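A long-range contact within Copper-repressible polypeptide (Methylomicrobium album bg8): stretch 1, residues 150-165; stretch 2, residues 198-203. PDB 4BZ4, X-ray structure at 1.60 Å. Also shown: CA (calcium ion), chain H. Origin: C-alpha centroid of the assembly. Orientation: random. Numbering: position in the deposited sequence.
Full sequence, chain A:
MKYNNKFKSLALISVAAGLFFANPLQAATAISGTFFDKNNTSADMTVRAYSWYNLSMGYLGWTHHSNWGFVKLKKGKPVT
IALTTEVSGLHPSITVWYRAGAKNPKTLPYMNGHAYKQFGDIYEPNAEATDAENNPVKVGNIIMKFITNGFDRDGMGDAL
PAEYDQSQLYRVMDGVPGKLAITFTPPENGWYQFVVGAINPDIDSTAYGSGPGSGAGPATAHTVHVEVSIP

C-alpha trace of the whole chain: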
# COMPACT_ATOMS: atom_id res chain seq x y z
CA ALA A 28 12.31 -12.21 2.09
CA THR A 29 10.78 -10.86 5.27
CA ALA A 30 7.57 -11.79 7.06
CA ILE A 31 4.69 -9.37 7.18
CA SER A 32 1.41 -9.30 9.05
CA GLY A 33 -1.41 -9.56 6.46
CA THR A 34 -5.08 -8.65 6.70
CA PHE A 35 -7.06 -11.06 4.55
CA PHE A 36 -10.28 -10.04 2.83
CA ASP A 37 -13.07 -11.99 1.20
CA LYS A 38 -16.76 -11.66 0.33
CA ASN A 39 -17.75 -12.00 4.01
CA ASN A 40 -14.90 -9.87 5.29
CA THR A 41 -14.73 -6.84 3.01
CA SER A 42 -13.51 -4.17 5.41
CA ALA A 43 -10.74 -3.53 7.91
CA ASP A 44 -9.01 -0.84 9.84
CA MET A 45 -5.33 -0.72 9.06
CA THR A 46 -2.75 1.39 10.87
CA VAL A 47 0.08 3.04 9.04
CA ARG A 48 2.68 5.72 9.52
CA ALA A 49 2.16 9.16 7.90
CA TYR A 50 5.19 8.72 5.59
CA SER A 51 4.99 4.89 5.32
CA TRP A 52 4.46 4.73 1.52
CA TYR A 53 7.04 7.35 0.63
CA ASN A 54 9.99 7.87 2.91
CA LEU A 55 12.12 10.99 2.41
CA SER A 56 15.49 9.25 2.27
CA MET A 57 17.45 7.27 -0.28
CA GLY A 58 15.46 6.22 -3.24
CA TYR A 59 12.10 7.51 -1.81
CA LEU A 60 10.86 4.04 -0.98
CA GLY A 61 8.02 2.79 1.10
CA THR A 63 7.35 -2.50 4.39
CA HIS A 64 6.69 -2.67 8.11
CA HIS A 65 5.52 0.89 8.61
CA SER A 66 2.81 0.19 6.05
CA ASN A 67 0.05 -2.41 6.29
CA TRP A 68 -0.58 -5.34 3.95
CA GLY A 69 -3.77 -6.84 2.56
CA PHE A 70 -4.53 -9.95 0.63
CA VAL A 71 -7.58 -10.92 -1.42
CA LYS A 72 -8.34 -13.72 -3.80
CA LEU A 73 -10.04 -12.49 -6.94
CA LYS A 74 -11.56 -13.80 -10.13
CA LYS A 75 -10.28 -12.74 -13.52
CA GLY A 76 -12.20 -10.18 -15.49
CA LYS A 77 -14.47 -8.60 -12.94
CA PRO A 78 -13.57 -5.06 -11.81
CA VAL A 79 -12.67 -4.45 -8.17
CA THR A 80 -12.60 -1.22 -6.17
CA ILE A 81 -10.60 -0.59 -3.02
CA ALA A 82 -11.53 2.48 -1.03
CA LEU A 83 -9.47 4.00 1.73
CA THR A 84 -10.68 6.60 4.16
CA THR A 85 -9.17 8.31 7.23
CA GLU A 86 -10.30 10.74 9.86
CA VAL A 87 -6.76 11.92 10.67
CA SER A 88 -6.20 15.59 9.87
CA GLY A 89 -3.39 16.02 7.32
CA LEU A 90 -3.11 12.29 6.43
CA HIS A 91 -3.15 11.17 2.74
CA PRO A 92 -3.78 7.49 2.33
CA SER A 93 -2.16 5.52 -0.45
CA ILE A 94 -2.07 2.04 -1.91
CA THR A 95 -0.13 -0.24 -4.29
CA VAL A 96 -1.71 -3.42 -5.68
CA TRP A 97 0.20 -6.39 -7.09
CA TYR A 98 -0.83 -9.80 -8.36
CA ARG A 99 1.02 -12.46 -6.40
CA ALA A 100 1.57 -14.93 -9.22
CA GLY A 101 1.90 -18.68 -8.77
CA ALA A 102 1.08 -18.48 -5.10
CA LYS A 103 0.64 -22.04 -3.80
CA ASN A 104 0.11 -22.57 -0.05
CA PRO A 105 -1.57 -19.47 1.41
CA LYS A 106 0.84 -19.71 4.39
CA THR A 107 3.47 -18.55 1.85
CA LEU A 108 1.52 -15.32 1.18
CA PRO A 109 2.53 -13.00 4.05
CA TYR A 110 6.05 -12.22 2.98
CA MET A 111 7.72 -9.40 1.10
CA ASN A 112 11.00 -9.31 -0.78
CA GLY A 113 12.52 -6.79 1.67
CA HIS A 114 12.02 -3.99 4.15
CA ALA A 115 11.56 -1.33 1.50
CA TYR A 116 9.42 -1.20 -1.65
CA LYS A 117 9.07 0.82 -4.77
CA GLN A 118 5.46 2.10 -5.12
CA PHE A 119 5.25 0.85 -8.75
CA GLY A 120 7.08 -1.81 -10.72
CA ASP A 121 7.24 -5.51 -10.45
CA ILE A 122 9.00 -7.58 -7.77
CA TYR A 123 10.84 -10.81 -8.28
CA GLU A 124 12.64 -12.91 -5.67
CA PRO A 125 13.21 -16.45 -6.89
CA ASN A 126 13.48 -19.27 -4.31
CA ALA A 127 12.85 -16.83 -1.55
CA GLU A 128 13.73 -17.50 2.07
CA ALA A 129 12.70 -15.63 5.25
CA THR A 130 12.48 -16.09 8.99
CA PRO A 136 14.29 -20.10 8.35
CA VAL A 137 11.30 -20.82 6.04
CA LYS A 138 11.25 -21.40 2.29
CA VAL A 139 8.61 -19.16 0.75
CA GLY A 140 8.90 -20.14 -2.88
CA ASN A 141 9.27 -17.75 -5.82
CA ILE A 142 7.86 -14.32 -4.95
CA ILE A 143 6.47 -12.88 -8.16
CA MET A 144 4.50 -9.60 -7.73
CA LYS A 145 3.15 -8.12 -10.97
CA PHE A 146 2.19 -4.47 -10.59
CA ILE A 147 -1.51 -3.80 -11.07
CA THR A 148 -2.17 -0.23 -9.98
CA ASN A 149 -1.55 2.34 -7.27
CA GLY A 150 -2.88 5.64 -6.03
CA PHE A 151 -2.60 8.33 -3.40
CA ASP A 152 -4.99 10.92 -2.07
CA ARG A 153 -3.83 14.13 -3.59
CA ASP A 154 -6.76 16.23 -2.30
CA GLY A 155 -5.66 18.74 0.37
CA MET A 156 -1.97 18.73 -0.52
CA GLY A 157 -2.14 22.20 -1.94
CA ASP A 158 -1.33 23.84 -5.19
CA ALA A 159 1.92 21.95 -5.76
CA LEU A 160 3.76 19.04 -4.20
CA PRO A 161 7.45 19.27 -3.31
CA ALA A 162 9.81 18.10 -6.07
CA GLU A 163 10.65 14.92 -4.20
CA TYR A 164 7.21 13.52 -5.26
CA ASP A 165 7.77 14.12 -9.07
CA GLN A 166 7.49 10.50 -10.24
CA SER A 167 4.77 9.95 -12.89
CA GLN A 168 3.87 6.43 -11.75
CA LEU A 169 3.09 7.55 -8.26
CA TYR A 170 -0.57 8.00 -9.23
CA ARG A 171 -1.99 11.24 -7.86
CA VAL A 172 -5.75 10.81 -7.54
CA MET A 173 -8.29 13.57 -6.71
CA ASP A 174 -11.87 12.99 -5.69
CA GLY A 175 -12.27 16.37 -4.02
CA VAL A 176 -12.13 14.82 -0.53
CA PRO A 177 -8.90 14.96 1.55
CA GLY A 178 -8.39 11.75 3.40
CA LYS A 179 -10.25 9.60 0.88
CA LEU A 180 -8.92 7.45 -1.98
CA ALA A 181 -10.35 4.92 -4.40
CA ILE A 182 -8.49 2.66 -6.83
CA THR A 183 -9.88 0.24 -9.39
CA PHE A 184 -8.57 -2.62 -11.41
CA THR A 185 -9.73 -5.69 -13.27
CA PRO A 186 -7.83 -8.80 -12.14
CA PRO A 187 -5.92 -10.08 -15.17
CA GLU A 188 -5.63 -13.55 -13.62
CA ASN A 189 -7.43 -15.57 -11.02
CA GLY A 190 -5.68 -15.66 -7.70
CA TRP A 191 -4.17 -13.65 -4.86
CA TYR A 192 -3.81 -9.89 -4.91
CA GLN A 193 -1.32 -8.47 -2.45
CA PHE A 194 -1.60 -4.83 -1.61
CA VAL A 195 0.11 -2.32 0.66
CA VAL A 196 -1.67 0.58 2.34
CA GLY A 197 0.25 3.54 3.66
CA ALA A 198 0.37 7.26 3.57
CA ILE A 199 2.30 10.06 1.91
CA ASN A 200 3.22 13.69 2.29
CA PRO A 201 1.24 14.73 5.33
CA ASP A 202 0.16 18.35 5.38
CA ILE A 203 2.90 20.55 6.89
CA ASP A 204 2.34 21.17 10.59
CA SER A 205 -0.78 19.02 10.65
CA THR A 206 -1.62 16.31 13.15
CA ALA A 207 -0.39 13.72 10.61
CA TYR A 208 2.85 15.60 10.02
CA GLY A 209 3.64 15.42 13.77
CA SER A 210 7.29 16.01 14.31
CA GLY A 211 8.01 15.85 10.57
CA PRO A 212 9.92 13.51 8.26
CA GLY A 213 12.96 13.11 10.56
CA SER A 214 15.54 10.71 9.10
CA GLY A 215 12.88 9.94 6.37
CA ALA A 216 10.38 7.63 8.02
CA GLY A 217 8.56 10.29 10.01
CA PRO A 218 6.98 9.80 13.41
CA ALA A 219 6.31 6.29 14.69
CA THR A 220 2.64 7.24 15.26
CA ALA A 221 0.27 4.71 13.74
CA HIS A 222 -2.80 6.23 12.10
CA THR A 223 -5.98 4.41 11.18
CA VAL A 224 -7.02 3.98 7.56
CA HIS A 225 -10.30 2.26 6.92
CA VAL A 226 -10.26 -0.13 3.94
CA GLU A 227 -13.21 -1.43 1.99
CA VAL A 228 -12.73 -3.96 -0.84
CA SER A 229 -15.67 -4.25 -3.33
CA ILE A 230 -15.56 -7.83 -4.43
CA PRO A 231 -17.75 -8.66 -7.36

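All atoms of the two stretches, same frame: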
# COMPACT_ATOMS: atom_id res chain seq x y z
N GLY A 150 -2.32 4.33 -6.11
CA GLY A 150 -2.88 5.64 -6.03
C GLY A 150 -2.58 6.27 -4.71
O GLY A 150 -2.29 5.55 -3.73
N PHE A 151 -2.55 7.58 -4.68
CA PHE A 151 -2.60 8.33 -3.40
C PHE A 151 -3.51 9.51 -3.47
O PHE A 151 -3.76 10.09 -4.53
CB PHE A 151 -1.21 8.74 -2.92
CG PHE A 151 -0.55 9.85 -3.65
CD1 PHE A 151 -0.70 11.17 -3.29
CD2 PHE A 151 0.31 9.57 -4.72
CE1 PHE A 151 -0.04 12.19 -3.94
CE2 PHE A 151 0.98 10.60 -5.35
CZ PHE A 151 0.81 11.91 -4.96
N ASP A 152 -4.07 9.81 -2.30
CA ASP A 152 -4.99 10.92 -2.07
C ASP A 152 -4.24 12.22 -2.23
O ASP A 152 -3.50 12.62 -1.40
CB ASP A 152 -5.61 10.80 -0.67
CG ASP A 152 -6.37 12.04 -0.27
OD1 ASP A 152 -7.08 12.63 -1.16
OD2 ASP A 152 -6.15 12.50 0.87
N ARG A 153 -4.49 12.93 -3.33
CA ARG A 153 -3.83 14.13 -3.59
C ARG A 153 -4.69 15.36 -3.18
O ARG A 153 -4.18 16.45 -3.15
CB ARG A 153 -3.37 14.21 -5.05
CG ARG A 153 -2.32 15.31 -5.25
CD ARG A 153 -2.92 16.21 -6.21
NE ARG A 153 -2.05 17.36 -6.50
CZ ARG A 153 -2.08 18.51 -5.80
NH1 ARG A 153 -2.76 18.62 -4.69
NH2 ARG A 153 -1.49 19.55 -6.30
N ASP A 154 -5.92 15.15 -2.73
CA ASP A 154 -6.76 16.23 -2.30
C ASP A 154 -6.20 16.81 -0.98
O ASP A 154 -5.90 16.06 -0.08
CB ASP A 154 -8.21 15.80 -2.12
CG ASP A 154 -8.81 15.24 -3.39
OD1 ASP A 154 -9.14 16.04 -4.31
OD2 ASP A 154 -8.93 14.00 -3.46
N GLY A 155 -6.09 18.10 -0.92
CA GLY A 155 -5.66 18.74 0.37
C GLY A 155 -4.17 19.00 0.42
O GLY A 155 -3.66 19.72 1.32
N MET A 156 -3.41 18.51 -0.53
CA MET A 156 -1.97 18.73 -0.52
C MET A 156 -1.56 20.08 -1.05
O MET A 156 -0.39 20.45 -0.97
CB MET A 156 -1.27 17.63 -1.35
CG MET A 156 -1.35 16.29 -0.67
SD MET A 156 -0.35 15.13 -1.61
CE MET A 156 -0.39 13.64 -0.63
N GLY A 157 -2.51 20.87 -1.54
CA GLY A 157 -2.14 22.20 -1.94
C GLY A 157 -1.94 22.32 -3.41
O GLY A 157 -2.23 21.44 -4.18
N ASP A 158 -1.36 23.43 -3.82
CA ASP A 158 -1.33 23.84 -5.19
C ASP A 158 -0.27 23.08 -5.93
O ASP A 158 -0.38 22.85 -7.12
CB ASP A 158 -0.96 25.34 -5.17
CG ASP A 158 -1.65 26.10 -6.17
OD1 ASP A 158 -2.86 25.87 -6.39
OD2 ASP A 158 -0.98 26.97 -6.72
N ALA A 159 0.77 22.66 -5.18
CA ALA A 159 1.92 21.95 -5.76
C ALA A 159 2.58 21.08 -4.69
O ALA A 159 2.55 21.42 -3.47
CB ALA A 159 2.93 22.91 -6.40
N LEU A 160 3.06 19.89 -5.10
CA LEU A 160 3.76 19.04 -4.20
C LEU A 160 5.25 19.38 -4.33
O LEU A 160 5.72 19.73 -5.43
CB LEU A 160 3.56 17.54 -4.55
CG LEU A 160 2.26 16.92 -4.00
CD1 LEU A 160 1.02 17.59 -4.49
CD2 LEU A 160 2.27 15.47 -4.45
N PRO A 161 6.00 19.15 -3.25
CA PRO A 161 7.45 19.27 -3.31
C PRO A 161 8.02 18.39 -4.45
O PRO A 161 7.40 17.33 -4.82
CB PRO A 161 7.90 18.78 -1.95
CG PRO A 161 6.77 19.04 -1.05
CD PRO A 161 5.54 18.78 -1.90
N ALA A 162 9.19 18.78 -4.95
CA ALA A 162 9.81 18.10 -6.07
C ALA A 162 10.16 16.64 -5.79
O ALA A 162 10.23 15.84 -6.71
CB ALA A 162 11.06 18.84 -6.52
N GLU A 163 10.36 16.28 -4.52
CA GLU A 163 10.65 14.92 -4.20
C GLU A 163 9.58 13.91 -4.64
O GLU A 163 9.85 12.71 -4.61
CB GLU A 163 10.88 14.68 -2.67
CG GLU A 163 11.80 15.65 -2.00
CD GLU A 163 10.97 16.81 -1.47
OE1 GLU A 163 10.32 16.70 -0.35
OE2 GLU A 163 10.92 17.75 -2.23
N TYR A 164 8.36 14.39 -4.93
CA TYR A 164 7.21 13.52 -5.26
C TYR A 164 7.02 13.43 -6.81
O TYR A 164 6.00 12.94 -7.29
CB TYR A 164 5.94 14.06 -4.63
CG TYR A 164 6.06 14.05 -3.13
CD1 TYR A 164 5.91 12.87 -2.41
CD2 TYR A 164 6.36 15.19 -2.46
CE1 TYR A 164 6.11 12.83 -1.06
CE2 TYR A 164 6.49 15.17 -1.05
CZ TYR A 164 6.38 13.97 -0.38
OH TYR A 164 6.51 13.94 0.99
N ASP A 165 7.99 13.96 -7.55
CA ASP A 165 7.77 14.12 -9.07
C ASP A 165 8.16 12.82 -9.82
O ASP A 165 9.10 12.79 -10.58
CB ASP A 165 8.54 15.30 -9.60
CG ASP A 165 8.18 15.64 -11.03
OD1 ASP A 165 6.99 15.43 -11.40
OD2 ASP A 165 9.07 16.21 -11.74
N ALA A 198 0.68 5.89 3.73
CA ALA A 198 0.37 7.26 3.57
C ALA A 198 1.57 8.01 3.09
O ALA A 198 2.68 7.52 3.08
CB ALA A 198 -0.17 7.81 4.92
N ILE A 199 1.34 9.25 2.65
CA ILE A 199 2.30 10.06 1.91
C ILE A 199 2.12 11.53 2.14
O ILE A 199 0.98 12.02 2.27
CB ILE A 199 2.26 9.75 0.39
CG1 ILE A 199 3.19 10.65 -0.43
CG2 ILE A 199 0.83 9.80 -0.10
CD1 ILE A 199 3.41 10.19 -1.87
N ASN A 200 3.24 12.24 2.27
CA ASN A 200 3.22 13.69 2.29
C ASN A 200 2.17 14.35 3.16
O ASN A 200 1.30 15.10 2.68
CB ASN A 200 3.00 14.26 0.86
CG ASN A 200 3.27 15.74 0.74
OD1 ASN A 200 4.08 16.35 1.48
ND2 ASN A 200 2.53 16.41 -0.19
N PRO A 201 2.19 14.06 4.48
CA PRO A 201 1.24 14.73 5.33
C PRO A 201 1.33 16.25 5.34
O PRO A 201 2.43 16.82 5.19
CB PRO A 201 1.60 14.17 6.73
CG PRO A 201 3.05 13.85 6.65
CD PRO A 201 3.20 13.30 5.23
N ASP A 202 0.19 16.91 5.50
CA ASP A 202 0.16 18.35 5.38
C ASP A 202 1.10 18.97 6.41
O ASP A 202 1.07 18.58 7.55
CB ASP A 202 -1.25 18.92 5.56
CG ASP A 202 -2.25 18.41 4.54
OD1 ASP A 202 -1.84 17.88 3.45
OD2 ASP A 202 -3.46 18.50 4.84
N ILE A 203 1.93 19.92 5.99
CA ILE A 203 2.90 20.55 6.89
C ILE A 203 2.21 21.10 8.14
O ILE A 203 1.18 21.73 8.08
CB ILE A 203 3.70 21.65 6.14
CG1 ILE A 203 4.63 20.98 5.09
CG2 ILE A 203 4.57 22.44 7.06
CD1 ILE A 203 5.00 21.90 3.95
CA CA H . -9.21 12.25 -2.02
O HOH W 1 2.04 19.25 -0.43
O HOH W 2 6.00 11.25 2.04
O HOH W 3 7.50 16.26 1.99
O HOH W 4 -8.45 11.00 -3.97

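Residues 198-203 run as an irregular segment against a longer stretch that starts as a strand at 150-152, passes through a type II turn from Arg153 to Met156, and ends in a short 3-10 segment at 162-164. The two backbones do not pair: the nearest CA atoms are 7.4 Å apart at Phe151 and Ile199 and 6.3 Å apart at Met156 and Asp202, and no backbone-to-backbone hydrogen bond joins them. Side chains and water therefore carry the contact, which buries 422 Å² in all. Asn200 and Ile199 cover the most surface, followed by Tyr164 and Met156.

Ile199 supplies the apolar half. Its side chain, with both chi angles in the t well, points toward the first stretch and fills the space between Phe151 and Tyr164. Ile199 CD1 lies over one face of the Phe151 ring, 4.2 Å from the centroid of CG, CD1, CD2, CE1, CE2 and CZ and only 6° off the ring normal, so the methyl meets the pi cloud almost head-on in a CH-pi contact. The same residue also packs against the base of that side chain, with Ile199 CG2 3.6 Å from Phe151 CB. On the tyrosine, Ile199 CD1 approaches Tyr164 CD1 at 3.7 Å, obliquely to the ring. The methyl of Met156 closes this cluster, its CE atom 4.1 Å from Ile199 CG2.

Asn200 makes the polar half. Its phi/psi of 45/59 place it in the left-handed region, and its side chain also points toward the first stretch. Asn200 ND2 donates a weak hydrogen bond to Met156 SD at 3.5 Å, as expected for a large, diffuse sulfur acceptor. The extended Met156 side chain thus serves both halves, with its sulfur facing the amide and its methyl the isoleucine. Asn200 ND2 also donates a hydrogen bond to water 1 at 2.9 Å, and that water donates in turn to Met156 O at 2.8 Å, tying the amide to the backbone of the same methionine.

Tyr164 meets Asn200 both directly, with Asn200 CB 3.6 Å from Tyr164 CZ and oblique to the ring, and through two waters. Water 2 accepts from Asn200 N at 2.9 Å and hydrogen-bonds Tyr164 OH, also at 2.9 Å. Water 3 lies 2.7 Å from Tyr164 OH and donates a weak bond to Asn200 OD1 at 3.5 Å. The hydroxyl is thus linked by separate waters to the backbone and the side chain of Asn200.

At the turn, Asp202 OD1 comes within 3.4 Å of Gly155 O. Both atoms are acceptors, so this is proximity without a bond.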